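Ionotropic glutamate receptor bacterial homologue (Nostoc punctiforme, PDB 2PYY) binds L-glutamate through the ligand-binding core of a bacterial relative of ionotropic glutamate receptors, probably thereby controlling opening of the receptor's ion channel. Local coordinates at residues V114-A119 with D153-D158. Residues are numbered along the deposited sequence; the frame is centred on the assembly and turned at random.
With GLU (glutamic acid), chain E.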
ATOM      1  N   VAL B 114     -16.717 -13.044  -5.326  1.00 32.91           N
ATOM      2  CA  VAL B 114     -16.274 -13.037  -3.930  1.00 31.82           C
ATOM      3  C   VAL B 114     -14.832 -13.540  -3.859  1.00 30.10           C
ATOM      4  O   VAL B 114     -14.549 -14.687  -4.210  1.00 30.48           O
ATOM      5  CB  VAL B 114     -17.140 -13.963  -3.051  1.00 31.67           C
ATOM      6  CG1 VAL B 114     -16.549 -14.044  -1.650  1.00 32.44           C
ATOM      7  CG2 VAL B 114     -18.575 -13.436  -2.990  1.00 32.19           C
ATOM      8  N   VAL B 115     -13.929 -12.679  -3.400  1.00 28.00           N
ATOM      9  CA  VAL B 115     -12.514 -13.023  -3.296  1.00 24.09           C
ATOM     10  C   VAL B 115     -12.031 -13.116  -1.849  1.00 21.93           C
ATOM     11  O   VAL B 115     -12.209 -12.184  -1.077  1.00 21.33           O
ATOM     12  CB  VAL B 115     -11.663 -11.984  -4.035  1.00 23.06           C
ATOM     13  CG1 VAL B 115     -10.191 -12.338  -3.916  1.00 20.38           C
ATOM     14  CG2 VAL B 115     -12.092 -11.920  -5.492  1.00 22.93           C
ATOM     15  N   ALA B 116     -11.419 -14.242  -1.492  1.00 21.65           N
ATOM     16  CA  ALA B 116     -10.914 -14.449  -0.140  1.00 21.43           C
ATOM     17  C   ALA B 116      -9.463 -14.014   0.008  1.00 20.40           C
ATOM     18  O   ALA B 116      -8.665 -14.127  -0.925  1.00 18.26           O
ATOM     19  CB  ALA B 116     -11.048 -15.906   0.245  1.00 21.69           C
ATOM     20  N   THR B 117      -9.134 -13.503   1.189  1.00 19.22           N
ATOM     21  CA  THR B 117      -7.783 -13.066   1.499  1.00 17.41           C
ATOM     22  C   THR B 117      -7.709 -12.843   3.010  1.00 17.89           C
ATOM     23  O   THR B 117      -8.714 -12.983   3.719  1.00 18.09           O
ATOM     24  CB  THR B 117      -7.416 -11.761   0.731  1.00 17.60           C
ATOM     25  OG1 THR B 117      -6.000 -11.548   0.804  1.00 16.01           O
ATOM     26  CG2 THR B 117      -8.136 -10.558   1.322  1.00 16.18           C
ATOM     27  N   THR B 118      -6.525 -12.507   3.507  1.00 16.60           N
ATOM     28  CA  THR B 118      -6.363 -12.282   4.940  1.00 15.68           C
ATOM     29  C   THR B 118      -6.895 -10.921   5.372  1.00 15.05           C
ATOM     30  O   THR B 118      -6.805  -9.941   4.638  1.00 12.54           O
ATOM     31  CB  THR B 118      -4.878 -12.402   5.384  1.00 15.04           C
ATOM     32  OG1 THR B 118      -4.085 -11.442   4.686  1.00 15.41           O
ATOM     33  CG2 THR B 118      -4.342 -13.797   5.095  1.00 12.29           C
ATOM     34  N   ALA B 119      -7.465 -10.876   6.573  1.00 14.89           N
ATOM     35  CA  ALA B 119      -7.994  -9.640   7.119  1.00 12.96           C
ATOM     36  C   ALA B 119      -6.803  -8.718   7.400  1.00 14.28           C
ATOM     37  O   ALA B 119      -5.764  -9.177   7.880  1.00 12.44           O
ATOM     38  CB  ALA B 119      -8.771  -9.927   8.426  1.00 11.44           C
ATOM     39  N   ASP B 153     -14.853 -17.514  -4.793  1.00 31.03           N
ATOM     40  CA  ASP B 153     -14.654 -17.826  -6.205  1.00 31.33           C
ATOM     41  C   ASP B 153     -13.168 -17.799  -6.558  1.00 31.57           C
ATOM     42  O   ASP B 153     -12.698 -18.559  -7.410  1.00 31.23           O
ATOM     43  CB  ASP B 153     -15.397 -16.797  -7.060  1.00 31.34           C
ATOM     44  CG  ASP B 153     -16.877 -16.719  -6.725  1.00 33.09           C
ATOM     45  OD1 ASP B 153     -17.429 -15.591  -6.711  1.00 31.69           O
ATOM     46  OD2 ASP B 153     -17.478 -17.790  -6.487  1.00 34.54           O
ATOM     47  N   ALA B 154     -12.447 -16.904  -5.893  1.00 29.60           N
ATOM     48  CA  ALA B 154     -11.022 -16.743  -6.113  1.00 29.18           C
ATOM     49  C   ALA B 154     -10.331 -16.226  -4.857  1.00 29.07           C
ATOM     50  O   ALA B 154     -10.977 -15.903  -3.860  1.00 27.75           O
ATOM     51  CB  ALA B 154     -10.782 -15.768  -7.255  1.00 29.18           C
ATOM     52  N   VAL B 155      -9.008 -16.156  -4.927  1.00 27.10           N
ATOM     53  CA  VAL B 155      -8.186 -15.649  -3.838  1.00 25.65           C
ATOM     54  C   VAL B 155      -7.184 -14.654  -4.423  1.00 24.26           C
ATOM     55  O   VAL B 155      -6.607 -14.892  -5.482  1.00 26.14           O
ATOM     56  CB  VAL B 155      -7.390 -16.781  -3.152  1.00 26.96           C
ATOM     57  CG1 VAL B 155      -6.411 -16.195  -2.150  1.00 26.90           C
ATOM     58  CG2 VAL B 155      -8.322 -17.752  -2.474  1.00 26.58           C
ATOM     59  N   VAL B 156      -6.996 -13.532  -3.744  1.00 21.14           N
ATOM     60  CA  VAL B 156      -6.031 -12.526  -4.170  1.00 20.21           C
ATOM     61  C   VAL B 156      -5.087 -12.326  -2.989  1.00 20.25           C
ATOM     62  O   VAL B 156      -5.513 -11.975  -1.892  1.00 14.18           O
ATOM     63  CB  VAL B 156      -6.699 -11.178  -4.509  1.00 20.17           C
ATOM     64  CG1 VAL B 156      -5.635 -10.118  -4.736  1.00 20.47           C
ATOM     65  CG2 VAL B 156      -7.558 -11.326  -5.762  1.00 22.46           C
ATOM     66  N   PHE B 157      -3.801 -12.552  -3.221  1.00 18.67           N
ATOM     67  CA  PHE B 157      -2.824 -12.424  -2.163  1.00 18.79           C
ATOM     68  C   PHE B 157      -1.439 -12.215  -2.765  1.00 18.95           C
ATOM     69  O   PHE B 157      -1.282 -12.125  -3.989  1.00 19.27           O
ATOM     70  CB  PHE B 157      -2.891 -13.691  -1.303  1.00 18.61           C
ATOM     71  CG  PHE B 157      -2.388 -13.513   0.095  1.00 19.26           C
ATOM     72  CD1 PHE B 157      -2.740 -12.402   0.839  1.00 18.05           C
ATOM     73  CD2 PHE B 157      -1.578 -14.483   0.679  1.00 19.35           C
ATOM     74  CE1 PHE B 157      -2.289 -12.255   2.167  1.00 18.56           C
ATOM     75  CE2 PHE B 157      -1.121 -14.351   1.999  1.00 18.66           C
ATOM     76  CZ  PHE B 157      -1.476 -13.237   2.744  1.00 17.11           C
ATOM     77  N   ASP B 158      -0.433 -12.123  -1.909  1.00 16.69           N
ATOM     78  CA  ASP B 158       0.941 -11.912  -2.368  1.00 16.55           C
ATOM     79  C   ASP B 158       1.410 -13.055  -3.285  1.00 15.47           C
ATOM     80  O   ASP B 158       1.372 -14.230  -2.906  1.00 14.63           O
ATOM     81  CB  ASP B 158       1.843 -11.761  -1.142  1.00 16.59           C
ATOM     82  CG  ASP B 158       1.404 -10.609  -0.255  1.00 17.21           C
ATOM     83  OD1 ASP B 158       0.247 -10.616   0.195  1.00 18.97           O
ATOM     84  OD2 ASP B 158       2.203  -9.701  -0.011  1.00 19.46           O
TER
HETATM   85  N   GLU E2620       2.124  -8.263   2.164  1.00 16.95           N
HETATM   86  CA  GLU E2620       0.827  -8.275   2.900  1.00 17.76           C
HETATM   87  C   GLU E2620       0.678  -6.988   3.707  1.00 17.99           C
HETATM   88  O   GLU E2620       1.721  -6.396   4.056  1.00 17.78           O
HETATM   89  CB  GLU E2620       0.769  -9.473   3.849  1.00 18.83           C
HETATM   90  CG  GLU E2620      -0.570  -9.642   4.559  1.00 17.19           C
HETATM   91  CD  GLU E2620      -0.551 -10.746   5.609  1.00 17.15           C
HETATM   92  OE1 GLU E2620      -1.636 -11.118   6.100  1.00 14.43           O
HETATM   93  OE2 GLU E2620       0.550 -11.233   5.944  1.00 15.35           O
HETATM   94  OXT GLU E2620      -0.471  -6.588   3.986  1.00 18.44           O
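Phe157 swings its ring, CG anti to the backbone N (chi1 -156°), toward the end of strand 114-118, where Thr118 crosses it at about a right angle, CG2 lying 3.7 Å from CZ. Threonine suits this place because its other branch is polar: Thr118 OG1 donates to OE1 of the bound glutamate at 2.8 Å. The ligand's ammonium N gives a bond of 2.6 Å to OD2 of Asp158, which Tyr186 also holds. One residue back, Thr117 OG1 replaces a backbone donor, meeting Val156 O at 2.8 Å almost straight along its C=O. These parallel neighbours belong to the mixed sheet of one lobe of the periplasmic-binding-protein fold; the chain passes from 114-118 through helix 122-129 to strand 133-137 on its other side, then through helix 140-148 back to 154-158, and both strands end at the ligand pocket. Val115 CG1 presses on Val156 CG2 at a tight 3.4 Å, both touching Leu127, while Ala116 N-H bonds Ala154 O and its short CB fits against Ala146. At the far end, Asp153 OD1 takes Val114 N at 3.0 Å from above the carboxylate plane, and Asp153 N returns a bond to Val114 O. An alanine here would probably leave Val114 N without its carboxylate acceptor.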